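Local coordinates for protein AGR_C_1268p (Agrobacterium tumefaciens str. C58, PDB 2GHS) that belongs to the SMP-30/regucalcin family and probably acts as a gluconolactonase that depends on a bound divalent metal cation, at residues F36-M48 with P304-V316. Residues are numbered along the deposited sequence; the frame is centred on the assembly and turned at random.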
# COMPACT_ATOMS: atom_id res chain seq x y z
N PHE A 36 0.88 -21.45 -4.59
CA PHE A 36 1.82 -21.20 -5.67
C PHE A 36 3.19 -20.87 -5.04
O PHE A 36 3.42 -19.74 -4.52
CB PHE A 36 1.35 -20.02 -6.52
CG PHE A 36 0.07 -20.27 -7.28
CD1 PHE A 36 -1.16 -20.25 -6.67
CD2 PHE A 36 0.13 -20.53 -8.63
CE1 PHE A 36 -2.33 -20.48 -7.38
CE2 PHE A 36 -1.05 -20.77 -9.36
CZ PHE A 36 -2.28 -20.71 -8.72
N PRO A 37 4.12 -21.83 -5.06
CA PRO A 37 5.47 -21.54 -4.57
C PRO A 37 6.12 -20.41 -5.40
O PRO A 37 5.74 -20.18 -6.56
CB PRO A 37 6.21 -22.87 -4.75
CG PRO A 37 5.12 -23.91 -4.66
CD PRO A 37 3.99 -23.25 -5.46
N PHE A 38 7.09 -19.73 -4.83
CA PHE A 38 7.66 -18.58 -5.50
C PHE A 38 8.49 -19.00 -6.69
O PHE A 38 9.38 -19.83 -6.57
CB PHE A 38 8.54 -17.81 -4.54
CG PHE A 38 9.07 -16.53 -5.09
CD1 PHE A 38 8.22 -15.48 -5.41
CD2 PHE A 38 10.44 -16.35 -5.25
CE1 PHE A 38 8.74 -14.27 -5.88
CE2 PHE A 38 10.95 -15.16 -5.76
CZ PHE A 38 10.11 -14.10 -6.06
N ALA A 39 8.21 -18.39 -7.83
CA ALA A 39 8.96 -18.64 -9.05
C ALA A 39 9.23 -17.30 -9.74
O ALA A 39 9.40 -17.21 -10.95
CB ALA A 39 8.19 -19.56 -9.96
N GLY A 40 9.26 -16.25 -8.95
CA GLY A 40 9.51 -14.92 -9.49
C GLY A 40 10.96 -14.50 -9.35
O GLY A 40 11.90 -15.30 -9.39
N ARG A 41 11.15 -13.20 -9.21
CA ARG A 41 12.48 -12.66 -9.12
C ARG A 41 12.56 -11.54 -8.12
O ARG A 41 11.52 -11.02 -7.67
CB ARG A 41 12.91 -12.17 -10.47
CG ARG A 41 12.14 -11.04 -11.03
CD ARG A 41 12.68 -10.80 -12.44
NE ARG A 41 11.86 -9.86 -13.21
CZ ARG A 41 12.27 -8.70 -13.71
NH1 ARG A 41 13.53 -8.28 -13.57
NH2 ARG A 41 11.40 -7.94 -14.37
N VAL A 42 13.80 -11.24 -7.73
CA VAL A 42 14.13 -10.10 -6.87
C VAL A 42 14.29 -8.88 -7.74
O VAL A 42 15.14 -8.84 -8.59
CB VAL A 42 15.40 -10.35 -6.03
CG1 VAL A 42 15.75 -9.14 -5.16
CG2 VAL A 42 15.24 -11.60 -5.17
N LEU A 43 13.48 -7.86 -7.47
CA LEU A 43 13.57 -6.58 -8.17
C LEU A 43 14.61 -5.65 -7.57
O LEU A 43 15.22 -4.86 -8.31
CB LEU A 43 12.23 -5.87 -8.17
CG LEU A 43 11.13 -6.49 -9.01
CD1 LEU A 43 9.85 -5.70 -8.88
CD2 LEU A 43 11.56 -6.60 -10.45
N ASP A 44 14.78 -5.72 -6.26
CA ASP A 44 15.77 -4.92 -5.58
C ASP A 44 16.32 -5.75 -4.43
O ASP A 44 15.59 -6.20 -3.56
CB ASP A 44 15.12 -3.60 -5.08
CG ASP A 44 16.10 -2.69 -4.33
OD1 ASP A 44 17.33 -2.83 -4.47
OD2 ASP A 44 15.63 -1.83 -3.57
N GLU A 45 17.64 -5.92 -4.45
CA GLU A 45 18.36 -6.67 -3.43
C GLU A 45 18.61 -5.91 -2.14
O GLU A 45 19.05 -6.49 -1.16
CB GLU A 45 19.68 -7.18 -4.02
CG GLU A 45 19.52 -8.09 -5.25
CD GLU A 45 19.21 -9.57 -4.94
OE1 GLU A 45 19.12 -9.92 -3.74
OE2 GLU A 45 19.06 -10.37 -5.92
N THR A 46 18.32 -4.61 -2.11
CA THR A 46 18.46 -3.83 -0.88
C THR A 46 17.34 -4.19 0.06
O THR A 46 16.20 -4.08 -0.32
CB THR A 46 18.32 -2.33 -1.16
OG1 THR A 46 19.14 -1.98 -2.27
CG2 THR A 46 18.70 -1.49 0.04
N PRO A 47 17.66 -4.61 1.28
CA PRO A 47 16.58 -4.90 2.24
C PRO A 47 16.00 -3.66 2.87
O PRO A 47 16.74 -2.76 3.31
CB PRO A 47 17.24 -5.80 3.29
CG PRO A 47 18.72 -5.62 3.11
CD PRO A 47 19.01 -4.87 1.85
N MSE A 48 14.68 -3.64 2.96
CA MSE A 48 13.96 -2.54 3.58
C MSE A 48 13.63 -2.89 5.01
O MSE A 48 13.10 -3.96 5.28
CB MSE A 48 12.62 -2.31 2.88
CG MSE A 48 12.71 -2.06 1.41
SE MSE A 48 13.51 -0.30 0.96
CE MSE A 48 15.29 -0.92 0.67
N PRO A 304 18.11 -14.22 4.47
CA PRO A 304 18.57 -12.91 4.07
C PRO A 304 17.62 -12.20 3.11
O PRO A 304 17.80 -11.02 2.84
CB PRO A 304 19.91 -13.20 3.38
CG PRO A 304 20.29 -14.54 3.88
CD PRO A 304 19.01 -15.26 3.95
N GLN A 305 16.61 -12.90 2.60
CA GLN A 305 15.67 -12.25 1.71
C GLN A 305 14.56 -11.48 2.43
O GLN A 305 13.74 -10.83 1.77
CB GLN A 305 15.10 -13.23 0.71
CG GLN A 305 16.18 -13.85 -0.17
CD GLN A 305 15.58 -14.60 -1.32
OE1 GLN A 305 15.10 -15.71 -1.16
NE2 GLN A 305 15.61 -14.00 -2.51
N HIS A 306 14.54 -11.49 3.76
CA HIS A 306 13.62 -10.62 4.48
C HIS A 306 13.88 -9.20 4.05
O HIS A 306 15.03 -8.75 4.04
CB HIS A 306 13.86 -10.66 5.99
CG HIS A 306 13.34 -11.89 6.69
ND1 HIS A 306 12.01 -12.25 6.66
CD2 HIS A 306 13.96 -12.78 7.49
CE1 HIS A 306 11.84 -13.32 7.42
NE2 HIS A 306 13.01 -13.68 7.91
N GLY A 307 12.83 -8.48 3.73
CA GLY A 307 12.93 -7.04 3.42
C GLY A 307 13.15 -6.68 1.95
O GLY A 307 13.03 -5.51 1.56
N LEU A 308 13.43 -7.69 1.13
CA LEU A 308 13.64 -7.46 -0.29
C LEU A 308 12.30 -7.18 -0.99
O LEU A 308 11.23 -7.39 -0.45
CB LEU A 308 14.35 -8.68 -0.90
CG LEU A 308 15.87 -8.73 -0.77
CD1 LEU A 308 16.34 -8.39 0.62
CD2 LEU A 308 16.48 -10.09 -1.30
N THR A 309 12.40 -6.66 -2.22
CA THR A 309 11.25 -6.33 -3.05
C THR A 309 11.27 -7.31 -4.22
O THR A 309 12.31 -7.48 -4.90
CB THR A 309 11.36 -4.86 -3.52
OG1 THR A 309 11.40 -4.00 -2.36
CG2 THR A 309 10.23 -4.45 -4.39
N PHE A 310 10.15 -7.98 -4.42
CA PHE A 310 10.02 -9.09 -5.36
C PHE A 310 9.03 -8.82 -6.49
O PHE A 310 8.23 -7.91 -6.41
CB PHE A 310 9.54 -10.33 -4.62
CG PHE A 310 10.32 -10.65 -3.39
CD1 PHE A 310 11.53 -11.35 -3.46
CD2 PHE A 310 9.86 -10.26 -2.12
CE1 PHE A 310 12.29 -11.59 -2.29
CE2 PHE A 310 10.61 -10.53 -0.96
CZ PHE A 310 11.82 -11.16 -1.04
N GLU A 311 9.09 -9.62 -7.52
CA GLU A 311 8.03 -9.74 -8.52
C GLU A 311 7.59 -11.19 -8.58
O GLU A 311 8.42 -12.10 -8.68
CB GLU A 311 8.56 -9.31 -9.88
CG GLU A 311 7.58 -9.24 -11.01
CD GLU A 311 8.32 -8.97 -12.31
OE1 GLU A 311 8.66 -7.82 -12.58
OE2 GLU A 311 8.61 -9.92 -13.06
N LEU A 312 6.29 -11.45 -8.60
CA LEU A 312 5.81 -12.83 -8.70
C LEU A 312 6.05 -13.40 -10.11
O LEU A 312 6.22 -12.61 -11.07
CB LEU A 312 4.31 -12.88 -8.40
CG LEU A 312 3.82 -12.51 -7.00
CD1 LEU A 312 2.34 -12.87 -6.84
CD2 LEU A 312 4.63 -13.24 -5.95
N GLY A 313 6.04 -14.72 -10.25
CA GLY A 313 6.23 -15.35 -11.54
C GLY A 313 4.99 -15.40 -12.41
O GLY A 313 5.05 -15.75 -13.58
N ILE A 314 3.85 -15.06 -11.81
CA ILE A 314 2.54 -15.22 -12.48
C ILE A 314 2.02 -13.92 -13.06
O ILE A 314 2.37 -12.81 -12.65
CB ILE A 314 1.47 -15.82 -11.53
CG1 ILE A 314 1.28 -14.90 -10.31
CG2 ILE A 314 1.84 -17.25 -11.12
CD1 ILE A 314 -0.08 -14.45 -10.14
N GLU A 315 1.15 -14.05 -14.04
CA GLU A 315 0.51 -12.91 -14.61
C GLU A 315 -0.66 -12.45 -13.76
O GLU A 315 -1.38 -13.27 -13.17
CB GLU A 315 -0.02 -13.23 -16.00
CG GLU A 315 -0.38 -11.96 -16.78
CD GLU A 315 -1.64 -12.03 -17.60
OE1 GLU A 315 -2.60 -12.80 -17.26
OE2 GLU A 315 -1.65 -11.34 -18.66
N VAL A 316 -0.85 -11.13 -13.71
CA VAL A 316 -2.05 -10.54 -13.16
C VAL A 316 -2.72 -9.63 -14.20
O VAL A 316 -2.08 -9.20 -15.17
CB VAL A 316 -1.75 -9.78 -11.87
CG1 VAL A 316 -1.25 -10.73 -10.81
CG2 VAL A 316 -0.71 -8.70 -12.13
O HOH W 1 5.71 -16.74 -8.21
O HOH W 2 13.99 -3.33 -1.72
O HOH W 3 18.32 -12.51 -3.19
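Arg-41 and Glu-311 form an antiparallel hydrogen-bonded pair: Arg-41 N gives to Glu-311 O at 3.0 Å, and Glu-311 N to Arg-41 O at 2.8 Å. Their extended side chains run side by side into a salt bridge, Arg-41 NE to Glu-311 OE2 at 3.3 Å, with guanidinium and carboxylate planes 82° apart and the oxygen met from above its plane. Leu-43 CD2 sits over the guanidinium centre, and Leu-43 CG lies 3.9 Å from Glu-311 CB. On the other sheet face, Val-42 CG2 touches Phe-310 CD1, whose ring lies obliquely to that of Phe-38, planes at 77°. CG of Phe-38, anti to the backbone N (chi1 -174°), turns one ring face to Gly-40 N, which sits over its centre. A beta bulge follows: Thr-309 O takes Leu-43 N at 2.8 Å and, weakly, Asp-44 N. One water joins Asp-44 OD2, Thr-46 O and Thr-309 OG1; Lys-83 also pairs with OD2, while OD1 closes an Asx turn onto Thr-46 N. Beyond, Met-48 N gives to O of Gly-307, in the type II turn 305-308, at 2.9 Å. Strand 41-44, from near the N terminus, thus completes as outermost strand a blade of C-terminal strands 309-311, 285-290 and 273-279, the "Velcro" closure of many beta-propellers.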